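Local structure of endonuclease III (Geobacillus stearothermophilus, 1ORN) at residues D15-M20 with H182-F187; E27-N32 with L50-T55; C97-D102 with K117-G122; H144-S149 with D159-V164. The protein acts in base excision DNA repair as a DNA glycosylase carrying a [4Fe-4S] cluster, probably removing damaged bases and then cleaving the strand. All blocks are in the same frame, centred on the assembly; numbering follows the deposited sequence.

Contact 1: D15-M20 with H182-F187; sequences DEMAKM and HRMIFF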
# COMPACT_ATOMS: atom_id res chain seq x y z
N ASP C 15 -5.67 18.72 -0.85
CA ASP C 15 -6.98 19.14 -1.34
C ASP C 15 -7.03 19.07 -2.86
O ASP C 15 -8.06 18.73 -3.45
CB ASP C 15 -7.27 20.57 -0.88
N GLU C 16 -5.90 19.37 -3.51
CA GLU C 16 -5.83 19.35 -4.96
C GLU C 16 -5.82 17.91 -5.48
O GLU C 16 -6.48 17.60 -6.47
CB GLU C 16 -4.57 20.07 -5.44
CG GLU C 16 -4.56 20.43 -6.92
CD GLU C 16 -5.63 21.45 -7.28
OE1 GLU C 16 -5.64 22.55 -6.67
OE2 GLU C 16 -6.46 21.17 -8.18
N MET C 17 -5.08 17.03 -4.80
CA MET C 17 -5.01 15.63 -5.20
C MET C 17 -6.41 15.04 -5.17
O MET C 17 -6.75 14.16 -5.96
CB MET C 17 -4.11 14.83 -4.26
CG MET C 17 -2.67 15.28 -4.24
SD MET C 17 -1.64 14.24 -3.16
CE MET C 17 -0.10 15.23 -3.12
N ALA C 18 -7.23 15.52 -4.23
CA ALA C 18 -8.60 15.04 -4.09
C ALA C 18 -9.42 15.45 -5.31
O ALA C 18 -10.29 14.71 -5.75
CB ALA C 18 -9.22 15.61 -2.82
N LYS C 19 -9.15 16.64 -5.84
CA LYS C 19 -9.87 17.14 -7.00
C LYS C 19 -9.43 16.42 -8.27
O LYS C 19 -10.21 16.26 -9.21
CB LYS C 19 -9.63 18.65 -7.17
CG LYS C 19 -10.23 19.51 -6.07
CD LYS C 19 -10.03 20.99 -6.35
N MET C 20 -8.18 15.98 -8.30
CA MET C 20 -7.63 15.29 -9.45
C MET C 20 -8.04 13.81 -9.48
O MET C 20 -8.29 13.25 -10.54
CB MET C 20 -6.11 15.40 -9.45
CG MET C 20 -5.45 14.94 -10.74
SD MET C 20 -3.66 15.14 -10.72
CE MET C 20 -3.51 16.76 -9.99
N HIS C 182 -5.19 6.84 -0.30
CA HIS C 182 -5.52 6.38 -1.65
C HIS C 182 -5.32 7.49 -2.68
O HIS C 182 -4.84 7.22 -3.78
CB HIS C 182 -6.95 5.85 -1.67
CG HIS C 182 -7.11 4.54 -0.96
ND1 HIS C 182 -8.03 4.34 0.04
CD2 HIS C 182 -6.44 3.37 -1.10
CE1 HIS C 182 -7.93 3.11 0.50
NE2 HIS C 182 -6.97 2.49 -0.18
N ARG C 183 -5.68 8.72 -2.33
CA ARG C 183 -5.52 9.84 -3.25
C ARG C 183 -4.04 10.07 -3.54
O ARG C 183 -3.66 10.38 -4.67
CB ARG C 183 -6.16 11.10 -2.67
CG ARG C 183 -7.68 11.05 -2.61
CD ARG C 183 -8.23 12.22 -1.82
NE ARG C 183 -9.69 12.20 -1.73
CZ ARG C 183 -10.40 12.92 -0.85
NH1 ARG C 183 -9.77 13.71 0.01
NH2 ARG C 183 -11.72 12.83 -0.83
N MET C 184 -3.19 9.92 -2.52
CA MET C 184 -1.76 10.11 -2.71
C MET C 184 -1.18 9.01 -3.59
O MET C 184 -0.31 9.28 -4.43
CB MET C 184 -1.03 10.13 -1.36
CG MET C 184 -1.25 11.42 -0.57
SD MET C 184 -0.17 11.52 0.90
CE MET C 184 1.41 11.79 0.11
N ILE C 185 -1.65 7.79 -3.42
CA ILE C 185 -1.17 6.67 -4.22
C ILE C 185 -1.53 6.88 -5.69
O ILE C 185 -0.72 6.64 -6.58
CB ILE C 185 -1.75 5.33 -3.74
CG1 ILE C 185 -1.10 4.94 -2.41
CG2 ILE C 185 -1.51 4.24 -4.78
CD1 ILE C 185 -1.55 3.61 -1.87
N PHE C 186 -2.75 7.33 -5.94
CA PHE C 186 -3.18 7.58 -7.31
C PHE C 186 -2.37 8.72 -7.91
O PHE C 186 -1.95 8.66 -9.06
CB PHE C 186 -4.67 7.91 -7.35
CG PHE C 186 -5.55 6.72 -7.62
CD1 PHE C 186 -5.47 5.58 -6.82
CD2 PHE C 186 -6.47 6.74 -8.68
CE1 PHE C 186 -6.29 4.48 -7.07
CE2 PHE C 186 -7.29 5.64 -8.93
CZ PHE C 186 -7.21 4.51 -8.13
N PHE C 187 -2.14 9.76 -7.12
CA PHE C 187 -1.38 10.92 -7.58
C PHE C 187 -0.00 10.46 -8.05
O PHE C 187 0.47 10.85 -9.11
CB PHE C 187 -1.26 11.95 -6.46
CG PHE C 187 -0.60 13.23 -6.88
CD1 PHE C 187 -1.29 14.18 -7.62
CD2 PHE C 187 0.73 13.50 -6.52
CE1 PHE C 187 -0.68 15.38 -8.01
CE2 PHE C 187 1.35 14.69 -6.90
CZ PHE C 187 0.64 15.63 -7.65
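Met17 lies across the ring of Phe187 at about a right angle, while Met20 comes to the same ring from its rim. CG of Met17 sits over the face, displaced toward the rim, 3.8 Å from CD1 of Phe187, and stands 25° off the ring normal in a CH-pi contact. With the chain extended beyond CG, SD and CE continue over the ring: the sulfur lies 4.4 Å from its centroid, an oblique Met-aromatic contact, and CE nears CD2. Met20 is bent at its last torsion (chi3 -43°), and CE, in the plane of the ring, meets CE1 of Phe187 at 3.7 Å. Met17 SD also touches CG of Met184, 3.8 Å away, one turn before Phe187.

These side chains fill the crossing of helix 7-20 with helix 177-191, whose local axes pass 9.2 Å apart at 71°. This is the iron-sulfur half of the endonuclease III fold, where the N-terminal helix packs against elements near the C-terminus; Phe187 itself lines the cluster pocket, and its ring also meets His191.

On the other flank the packing is against a charged group. Arg183 is extended from CG to NE, and CB of Ala18 lies over one face of its guanidinium, 3.5 Å from NH1. NE is buried here with no polar partner in the model.

Contact 2: E27-N32 with L50-T55; sequences ELVHRN and LVNKVT. With nucleotides of chain A.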
# COMPACT_ATOMS: atom_id res chain seq x y z
N GLU C 27 -6.90 -0.72 -5.45
CA GLU C 27 -7.11 -1.41 -6.72
C GLU C 27 -6.90 -2.92 -6.70
O GLU C 27 -6.97 -3.57 -7.75
CB GLU C 27 -6.25 -0.77 -7.81
CG GLU C 27 -6.50 0.73 -7.97
CD GLU C 27 -6.06 1.27 -9.32
OE1 GLU C 27 -6.76 1.02 -10.32
OE2 GLU C 27 -5.01 1.94 -9.38
N LEU C 28 -6.64 -3.49 -5.53
CA LEU C 28 -6.44 -4.94 -5.43
C LEU C 28 -7.79 -5.63 -5.31
O LEU C 28 -8.58 -5.30 -4.42
CB LEU C 28 -5.58 -5.29 -4.22
CG LEU C 28 -4.11 -4.85 -4.26
CD1 LEU C 28 -3.47 -5.17 -2.92
CD2 LEU C 28 -3.37 -5.56 -5.39
N VAL C 29 -8.05 -6.58 -6.20
CA VAL C 29 -9.32 -7.30 -6.19
C VAL C 29 -9.37 -8.32 -5.06
O VAL C 29 -8.48 -9.16 -4.92
CB VAL C 29 -9.53 -8.02 -7.55
CG1 VAL C 29 -10.83 -8.82 -7.53
CG2 VAL C 29 -9.55 -6.99 -8.68
N HIS C 30 -10.42 -8.24 -4.25
CA HIS C 30 -10.62 -9.15 -3.12
C HIS C 30 -12.08 -9.18 -2.71
O HIS C 30 -12.81 -8.21 -2.90
CB HIS C 30 -9.79 -8.69 -1.92
CG HIS C 30 -10.22 -7.37 -1.36
ND1 HIS C 30 -9.96 -6.17 -1.99
CD2 HIS C 30 -10.90 -7.06 -0.23
CE1 HIS C 30 -10.46 -5.18 -1.28
NE2 HIS C 30 -11.04 -5.69 -0.21
N ARG C 31 -12.51 -10.29 -2.12
CA ARG C 31 -13.89 -10.46 -1.68
C ARG C 31 -14.05 -10.51 -0.16
O ARG C 31 -15.17 -10.39 0.36
CB ARG C 31 -14.48 -11.72 -2.31
CG ARG C 31 -14.67 -11.60 -3.82
CD ARG C 31 -14.85 -12.96 -4.47
NE ARG C 31 -13.64 -13.77 -4.38
CZ ARG C 31 -13.50 -14.99 -4.89
NH1 ARG C 31 -14.51 -15.55 -5.55
NH2 ARG C 31 -12.35 -15.64 -4.77
N ASN C 32 -12.95 -10.69 0.56
CA ASN C 32 -12.98 -10.74 2.01
C ASN C 32 -11.60 -10.37 2.58
O ASN C 32 -10.63 -10.25 1.83
CB ASN C 32 -13.41 -12.14 2.48
CG ASN C 32 -12.50 -13.23 1.96
OD1 ASN C 32 -11.31 -13.25 2.27
ND2 ASN C 32 -13.05 -14.14 1.18
N LEU C 50 -0.46 -7.25 -12.11
CA LEU C 50 0.05 -8.61 -12.02
C LEU C 50 -0.50 -9.36 -10.82
O LEU C 50 -0.72 -10.57 -10.88
CB LEU C 50 1.58 -8.62 -11.97
CG LEU C 50 2.30 -9.07 -13.24
CD1 LEU C 50 1.93 -10.52 -13.56
CD2 LEU C 50 1.91 -8.15 -14.40
N VAL C 51 -0.72 -8.65 -9.71
CA VAL C 51 -1.26 -9.31 -8.54
C VAL C 51 -2.68 -9.77 -8.83
O VAL C 51 -3.06 -10.89 -8.50
CB VAL C 51 -1.28 -8.38 -7.31
CG1 VAL C 51 -2.05 -9.04 -6.17
CG2 VAL C 51 0.15 -8.06 -6.87
N ASN C 52 -3.47 -8.90 -9.45
CA ASN C 52 -4.86 -9.24 -9.77
C ASN C 52 -4.97 -10.37 -10.79
O ASN C 52 -5.88 -11.20 -10.70
CB ASN C 52 -5.61 -8.01 -10.28
CG ASN C 52 -5.81 -6.97 -9.19
OD1 ASN C 52 -6.00 -7.30 -8.02
ND2 ASN C 52 -5.78 -5.70 -9.58
N LYS C 53 -4.06 -10.41 -11.75
CA LYS C 53 -4.09 -11.48 -12.75
C LYS C 53 -3.79 -12.81 -12.07
O LYS C 53 -4.42 -13.83 -12.37
CB LYS C 53 -3.06 -11.21 -13.85
CG LYS C 53 -1.61 -11.43 -13.45
N VAL C 54 -2.83 -12.80 -11.14
CA VAL C 54 -2.45 -14.01 -10.42
C VAL C 54 -3.51 -14.48 -9.42
O VAL C 54 -3.88 -15.65 -9.41
CB VAL C 54 -1.10 -13.82 -9.68
CG1 VAL C 54 -0.82 -15.01 -8.78
CG2 VAL C 54 0.02 -13.65 -10.70
N THR C 55 -4.00 -13.57 -8.58
CA THR C 55 -4.99 -13.97 -7.59
C THR C 55 -6.30 -14.40 -8.24
O THR C 55 -7.10 -15.11 -7.63
CB THR C 55 -5.26 -12.85 -6.55
OG1 THR C 55 -5.84 -11.71 -7.19
CG2 THR C 55 -3.96 -12.46 -5.88
P DG A 8 7.07 -13.88 -15.43
OP1 DG A 8 5.83 -14.69 -15.54
OP2 DG A 8 8.22 -14.17 -16.32
O5' DG A 8 6.66 -12.35 -15.59
C5' DG A 8 5.65 -11.79 -14.77
C4' DG A 8 5.35 -10.37 -15.18
O4' DG A 8 6.32 -9.46 -14.61
C3' DG A 8 5.35 -10.13 -16.68
O3' DG A 8 4.23 -9.34 -17.03
C2' DG A 8 6.66 -9.38 -16.92
C1' DG A 8 6.84 -8.62 -15.62
N9 DG A 8 8.23 -8.31 -15.27
C8 DG A 8 9.31 -9.14 -15.40
N7 DG A 8 10.43 -8.59 -14.99
C5 DG A 8 10.05 -7.32 -14.57
C6 DG A 8 10.83 -6.26 -14.02
O6 DG A 8 12.04 -6.24 -13.79
N1 DG A 8 10.04 -5.15 -13.74
C2 DG A 8 8.69 -5.06 -13.95
N2 DG A 8 8.12 -3.90 -13.61
N3 DG A 8 7.96 -6.04 -14.46
C4 DG A 8 8.70 -7.13 -14.74
O HOH W 1 -5.81 -9.21 -6.01
O HOH W 2 -8.29 -11.34 -7.22
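The loop 27-32 is clasped to helix 48-61, part of the HhH-GPD glycosylase fold, by an asparagine amide that bonds to the loop backbone with both of its ends. CG of Asn52 is anti to its carbonyl carbon (chi1 -68°), turned toward the loop. ND2 donates to Glu27 O at 3.0 Å, while OD1 accepts from Val29 N at 2.8 Å. The second bond is nearly straight, 174° at the hydrogen, yet the N-H arrives from above the carbonyl plane of the amide, 37° out of it. Val29 leans on the same group, its CG2 lying 3.6 Å from Asn52 OD1. Beside this, CD2 of Leu28 packs on CG1 of Val51 at 3.8 Å, the two side chains crossing obliquely. Leu50, on the same helix, packs on the sugar of DG8 of chain A.

Water fills in the rest. Water 1 donates to Asn52 OD1 (2.8 Å) and to Val29 O, and accepts from OG1 of Thr55; water 2 joins Val29 O to OG1 of Thr55 as well. On the loop itself, ND1 of His30 holds Leu28 O at 2.9 Å in its ring plane, and Asn32 caps helix 33-43. An alanine in place of Asn52 would probably leave Glu27 O and Val29 N without these mates and let the loop shift on the helix. Two protein bonds and a water thus fix the amide's rotation, its oxygen and nitrogen each matched to a backbone group of opposite polarity.

Contact 3: C97-D102 with K117-G122; sequences CAMLID and KLPGVG. With NA (sodium ion), chain E; nucleotides of chain B.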
# COMPACT_ATOMS: atom_id res chain seq x y z
N CYS C 97 -0.46 -18.42 7.31
CA CYS C 97 -1.70 -19.18 7.44
C CYS C 97 -1.69 -20.09 8.66
O CYS C 97 -2.70 -20.26 9.34
CB CYS C 97 -1.95 -19.98 6.16
SG CYS C 97 -2.50 -18.92 4.77
N ALA C 98 -0.53 -20.67 8.95
CA ALA C 98 -0.41 -21.53 10.12
C ALA C 98 -0.62 -20.71 11.39
O ALA C 98 -1.22 -21.18 12.35
CB ALA C 98 0.97 -22.20 10.14
N MET C 99 -0.14 -19.46 11.38
CA MET C 99 -0.27 -18.59 12.54
C MET C 99 -1.70 -18.12 12.76
O MET C 99 -2.14 -17.98 13.90
CB MET C 99 0.67 -17.37 12.41
CG MET C 99 0.88 -16.60 13.71
SD MET C 99 2.18 -15.32 13.60
CE MET C 99 3.53 -16.27 12.96
N LEU C 100 -2.44 -17.89 11.68
CA LEU C 100 -3.83 -17.46 11.81
C LEU C 100 -4.60 -18.57 12.54
O LEU C 100 -5.41 -18.30 13.43
CB LEU C 100 -4.46 -17.23 10.43
CG LEU C 100 -3.97 -16.03 9.61
CD1 LEU C 100 -4.72 -15.96 8.28
CD2 LEU C 100 -4.18 -14.76 10.41
N ILE C 101 -4.33 -19.81 12.16
CA ILE C 101 -4.98 -20.96 12.76
C ILE C 101 -4.57 -21.16 14.22
O ILE C 101 -5.42 -21.32 15.10
CB ILE C 101 -4.61 -22.25 11.98
CG1 ILE C 101 -5.19 -22.17 10.56
CG2 ILE C 101 -5.13 -23.49 12.72
CD1 ILE C 101 -4.62 -23.19 9.60
N ASP C 102 -3.27 -21.12 14.48
CA ASP C 102 -2.76 -21.34 15.83
C ASP C 102 -2.91 -20.20 16.82
O ASP C 102 -3.15 -20.43 18.01
CB ASP C 102 -1.29 -21.75 15.76
CG ASP C 102 -1.07 -22.97 14.90
OD1 ASP C 102 -1.81 -23.96 15.08
OD2 ASP C 102 -0.15 -22.95 14.04
N LYS C 117 2.78 -9.28 13.32
CA LYS C 117 3.46 -10.45 13.86
C LYS C 117 3.50 -11.57 12.82
O LYS C 117 4.27 -12.53 12.95
CB LYS C 117 2.76 -10.92 15.14
CG LYS C 117 2.92 -9.95 16.29
CD LYS C 117 2.23 -10.48 17.54
CE LYS C 117 2.37 -9.51 18.71
NZ LYS C 117 3.80 -9.22 19.00
N LEU C 118 2.68 -11.45 11.79
CA LEU C 118 2.64 -12.44 10.72
C LEU C 118 3.84 -12.26 9.80
O LEU C 118 4.25 -11.14 9.51
CB LEU C 118 1.34 -12.29 9.92
CG LEU C 118 0.06 -12.45 10.74
CD1 LEU C 118 -1.14 -11.99 9.92
CD2 LEU C 118 -0.10 -13.90 11.16
N PRO C 119 4.44 -13.37 9.34
CA PRO C 119 5.61 -13.32 8.45
C PRO C 119 5.21 -12.74 7.09
O PRO C 119 4.21 -13.16 6.51
CB PRO C 119 6.03 -14.78 8.34
CG PRO C 119 5.43 -15.43 9.58
CD PRO C 119 4.10 -14.77 9.68
N GLY C 120 5.99 -11.78 6.59
CA GLY C 120 5.69 -11.16 5.31
C GLY C 120 4.86 -9.89 5.44
O GLY C 120 4.65 -9.17 4.47
N VAL C 121 4.39 -9.63 6.65
CA VAL C 121 3.58 -8.45 6.92
C VAL C 121 4.33 -7.39 7.74
O VAL C 121 4.66 -7.62 8.91
CB VAL C 121 2.29 -8.81 7.71
CG1 VAL C 121 1.44 -7.56 7.93
CG2 VAL C 121 1.50 -9.89 6.97
N GLY C 122 4.59 -6.25 7.13
CA GLY C 122 5.24 -5.16 7.83
C GLY C 122 4.22 -4.06 8.11
O GLY C 122 3.01 -4.27 7.96
NA NA E . 5.76 -9.41 10.21
P DT B 9 5.78 -3.95 4.45
OP1 DT B 9 4.45 -4.44 4.85
OP2 DT B 9 6.36 -2.73 5.07
O5' DT B 9 6.82 -5.14 4.63
C5' DT B 9 6.54 -6.40 4.04
C4' DT B 9 7.65 -7.38 4.32
O4' DT B 9 8.80 -7.06 3.50
C3' DT B 9 8.12 -7.39 5.77
O3' DT B 9 7.95 -8.70 6.31
C2' DT B 9 9.59 -6.98 5.70
C1' DT B 9 9.99 -7.29 4.26
N1 DT B 9 11.06 -6.43 3.70
C2 DT B 9 12.11 -7.03 3.02
O2 DT B 9 12.21 -8.23 2.87
N3 DT B 9 13.05 -6.15 2.52
C4 DT B 9 13.05 -4.77 2.65
O4 DT B 9 13.96 -4.11 2.15
C5 DT B 9 11.93 -4.22 3.39
C7 DT B 9 11.85 -2.74 3.59
C6 DT B 9 11.00 -5.07 3.86
P DC B 10 8.40 -9.02 7.82
OP1 DC B 10 7.44 -10.02 8.37
OP2 DC B 10 8.68 -7.77 8.58
O5' DC B 10 9.77 -9.78 7.58
C5' DC B 10 9.85 -10.77 6.57
C4' DC B 10 11.28 -11.23 6.40
O4' DC B 10 12.05 -10.24 5.67
C3' DC B 10 11.98 -11.44 7.74
O3' DC B 10 12.62 -12.71 7.80
C2' DC B 10 13.01 -10.32 7.80
C1' DC B 10 13.28 -10.01 6.34
N1 DC B 10 13.68 -8.61 6.13
C2 DC B 10 14.76 -8.32 5.28
O2 DC B 10 15.33 -9.26 4.71
N3 DC B 10 15.15 -7.04 5.12
C4 DC B 10 14.50 -6.06 5.76
N4 DC B 10 14.91 -4.81 5.56
C5 DC B 10 13.39 -6.32 6.61
C6 DC B 10 13.02 -7.60 6.77
O HOH W 3 6.70 -11.02 11.60
O HOH W 4 7.62 -7.81 10.95
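The ring of Pro119 meets the methyl end of Met99, whose CE lies 3.7 Å from CD of Pro119 and slightly farther from CG. Beside it is the flat peptide group joining Lys117 to Leu118: its oxygen, Lys117 O, comes within 3.5 Å of SD of Met99. In the methionine, chi1 (-165°) sends CG toward the turn, and the bend at chi3 brings CE to Pro119. CD2 of Leu118 touches SD of Met99 at 3.6 Å, and the other methyl, CD1, meets CD2 of Leu100 more loosely.

The segment 117-122 is the hairpin of the helix-hairpin-helix motif, built on a type II turn from Leu118 to Val121, and Met99 and Leu100 belong to helix 86-103 behind it. On the DNA side, Leu118 O at 2.4 Å and Val121 O at 2.5 Å bind the sodium ion, together with Met116 O, two waters and OP1 of DC10 of chain B. Gly120 N donates to the same phosphate oxygen, 2.9 Å away, and Gly122 N to OP1 of DT9 of chain B. The cation thus bridges hairpin carbonyls to a phosphate that a backbone N-H also holds, and probably offsets part of its charge.

Contact 4: H144-S149 with D159-V164; sequences HVERVS and DSVLEV. With nucleotides of chain B.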
# COMPACT_ATOMS: atom_id res chain seq x y z
N HIS C 144 4.91 5.05 -3.66
CA HIS C 144 4.24 6.25 -4.18
C HIS C 144 4.05 7.33 -3.12
O HIS C 144 4.38 8.50 -3.34
CB HIS C 144 2.88 5.89 -4.79
CG HIS C 144 2.97 4.98 -5.99
ND1 HIS C 144 3.59 5.35 -7.16
CD2 HIS C 144 2.53 3.72 -6.18
CE1 HIS C 144 3.53 4.36 -8.02
NE2 HIS C 144 2.90 3.35 -7.45
N VAL C 145 3.51 6.94 -1.96
CA VAL C 145 3.29 7.91 -0.90
C VAL C 145 4.60 8.55 -0.48
O VAL C 145 4.68 9.77 -0.33
CB VAL C 145 2.62 7.26 0.32
CG1 VAL C 145 2.53 8.27 1.47
CG2 VAL C 145 1.23 6.76 -0.06
N GLU C 146 5.64 7.74 -0.32
CA GLU C 146 6.94 8.27 0.08
C GLU C 146 7.50 9.24 -0.97
O GLU C 146 7.93 10.35 -0.64
CB GLU C 146 7.94 7.14 0.31
CG GLU C 146 9.31 7.64 0.77
CD GLU C 146 10.34 6.54 0.92
OE1 GLU C 146 11.42 6.82 1.49
OE2 GLU C 146 10.09 5.40 0.48
N ARG C 147 7.52 8.80 -2.22
CA ARG C 147 8.04 9.63 -3.31
C ARG C 147 7.29 10.97 -3.42
O ARG C 147 7.91 12.03 -3.54
CB ARG C 147 7.96 8.89 -4.65
CG ARG C 147 8.60 9.66 -5.80
CD ARG C 147 8.53 8.88 -7.10
NE ARG C 147 7.15 8.73 -7.58
CZ ARG C 147 6.46 7.59 -7.55
NH1 ARG C 147 7.01 6.48 -7.07
NH2 ARG C 147 5.21 7.57 -8.00
N VAL C 148 5.97 10.91 -3.41
CA VAL C 148 5.17 12.12 -3.51
C VAL C 148 5.44 13.06 -2.34
O VAL C 148 5.60 14.26 -2.53
CB VAL C 148 3.66 11.79 -3.57
CG1 VAL C 148 2.82 13.06 -3.41
CG2 VAL C 148 3.34 11.12 -4.91
N SER C 149 5.52 12.49 -1.14
CA SER C 149 5.78 13.29 0.06
C SER C 149 7.11 14.02 -0.01
O SER C 149 7.20 15.22 0.32
CB SER C 149 5.74 12.40 1.30
OG SER C 149 4.43 11.94 1.57
N ASP C 159 14.00 11.30 5.47
CA ASP C 159 13.07 10.74 6.44
C ASP C 159 12.72 9.28 6.17
O ASP C 159 12.67 8.84 5.02
CB ASP C 159 11.78 11.56 6.51
CG ASP C 159 11.97 12.89 7.22
OD1 ASP C 159 12.88 13.00 8.07
OD2 ASP C 159 11.18 13.83 6.94
N SER C 160 12.48 8.53 7.25
CA SER C 160 12.11 7.12 7.14
C SER C 160 10.63 7.07 6.74
O SER C 160 9.94 8.08 6.78
CB SER C 160 12.27 6.44 8.49
OG SER C 160 11.35 6.98 9.42
N VAL C 161 10.14 5.89 6.38
CA VAL C 161 8.74 5.79 6.00
C VAL C 161 7.86 6.01 7.23
O VAL C 161 6.74 6.49 7.10
CB VAL C 161 8.39 4.42 5.37
CG1 VAL C 161 9.02 4.32 3.99
CG2 VAL C 161 8.88 3.29 6.26
N LEU C 162 8.37 5.67 8.41
CA LEU C 162 7.60 5.87 9.63
C LEU C 162 7.46 7.37 9.86
O LEU C 162 6.41 7.84 10.29
CB LEU C 162 8.31 5.25 10.84
CG LEU C 162 7.45 4.66 11.97
CD1 LEU C 162 8.22 4.80 13.27
CD2 LEU C 162 6.10 5.36 12.08
N GLU C 163 8.53 8.10 9.57
CA GLU C 163 8.54 9.55 9.72
C GLU C 163 7.50 10.17 8.79
O GLU C 163 6.78 11.09 9.16
CB GLU C 163 9.93 10.11 9.41
N VAL C 164 7.44 9.65 7.56
CA VAL C 164 6.47 10.15 6.59
C VAL C 164 5.07 9.93 7.15
O VAL C 164 4.23 10.82 7.12
CB VAL C 164 6.58 9.41 5.23
CG1 VAL C 164 5.50 9.90 4.27
CG2 VAL C 164 7.96 9.61 4.64
P DA B 6 7.69 2.97 -8.53
OP1 DA B 6 6.77 4.13 -8.60
OP2 DA B 6 8.65 2.85 -7.41
O5' DA B 6 6.81 1.64 -8.61
C5' DA B 6 5.85 1.48 -9.66
C4' DA B 6 5.23 0.11 -9.61
O4' DA B 6 6.20 -0.90 -9.96
C3' DA B 6 4.65 -0.31 -8.26
O3' DA B 6 3.43 -1.01 -8.48
C2' DA B 6 5.69 -1.28 -7.72
C1' DA B 6 6.17 -1.94 -9.00
N9 DA B 6 7.52 -2.52 -8.94
C8 DA B 6 8.63 -2.00 -8.33
N7 DA B 6 9.70 -2.73 -8.49
C5 DA B 6 9.27 -3.80 -9.25
C6 DA B 6 9.93 -4.93 -9.76
N6 DA B 6 11.24 -5.17 -9.59
N1 DA B 6 9.20 -5.82 -10.48
C2 DA B 6 7.90 -5.57 -10.66
N3 DA B 6 7.17 -4.55 -10.24
C4 DA B 6 7.92 -3.69 -9.53
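Val164 reaches Ser149 where helix 161-171 begins beside helix 143-152, a helix-to-helix packing within the HhH-GPD glycosylase fold. CG1 of Val164, anti to its backbone N (chi1 177°), comes within 3.5 Å of OG of Ser149. That hydroxyl is turned back on its own helix and donates to Val145 O at 2.9 Å, so what meets the valine is an oxygen already engaged; Val145 O takes Ser149 N as well, the two donors arriving from opposite faces of its carbonyl plane.

Glu146 meets Val161. Its CG is anti to the backbone N, its chain stays extended, and OE2 rests 3.8 Å from CG1 of Val161, while OE1 forms a salt bridge to Lys150. Val161 has CG2 in the crowded position between backbone N and carbonyl carbon. Ser160 caps the helix, its OG accepting from Glu163 N at 3.0 Å.

On the DNA side of helix 143-152, Arg147 has a bend at chi3 (67°), which turns NE out of the extended line. Its NH2 donates to ND1 of His144 at 2.9 Å, close to the imidazole plane, and also serves Cys192 O; NE2 of His144 is hydrogen-bonded to a modified side chain outside these segments. A phenylalanine in place of His144 would probably leave that group without its mate, and Arg147 NH2 short of one acceptor and its guanidinium freer to turn from the phosphate. There NH1 makes a weak bond, 2.8 Å long and bent to 120°, to OP1 of DA6 of chain B, and CE1 of His144 lies 3.3 Å from that same oxygen.

Along the chain, contact 1 spans nearly everything, joining the first helix to helix 177-191, and contacts 2, 3 and 4 follow one another between its ends. Contacts 1 and 4 are neighbours, centres about 15 Å apart, with helix 143-152 packed on helix 177-191: Met184 meets Ser149, and Val148 meets both Met17 and Phe187. Contacts 2 and 3 belong to the other half, centres about 20 Å apart, both against helix 33-43. Contacts 1 and 3 lie on opposite sides of the chain's centre. Phe186 touches Glu27, joining contacts 1 and 2 (centres about 22 Å apart). Contacts 2, 3 and 4 each bring residues to the DNA, while contact 1 stays about 8 Å away at its nearest atom.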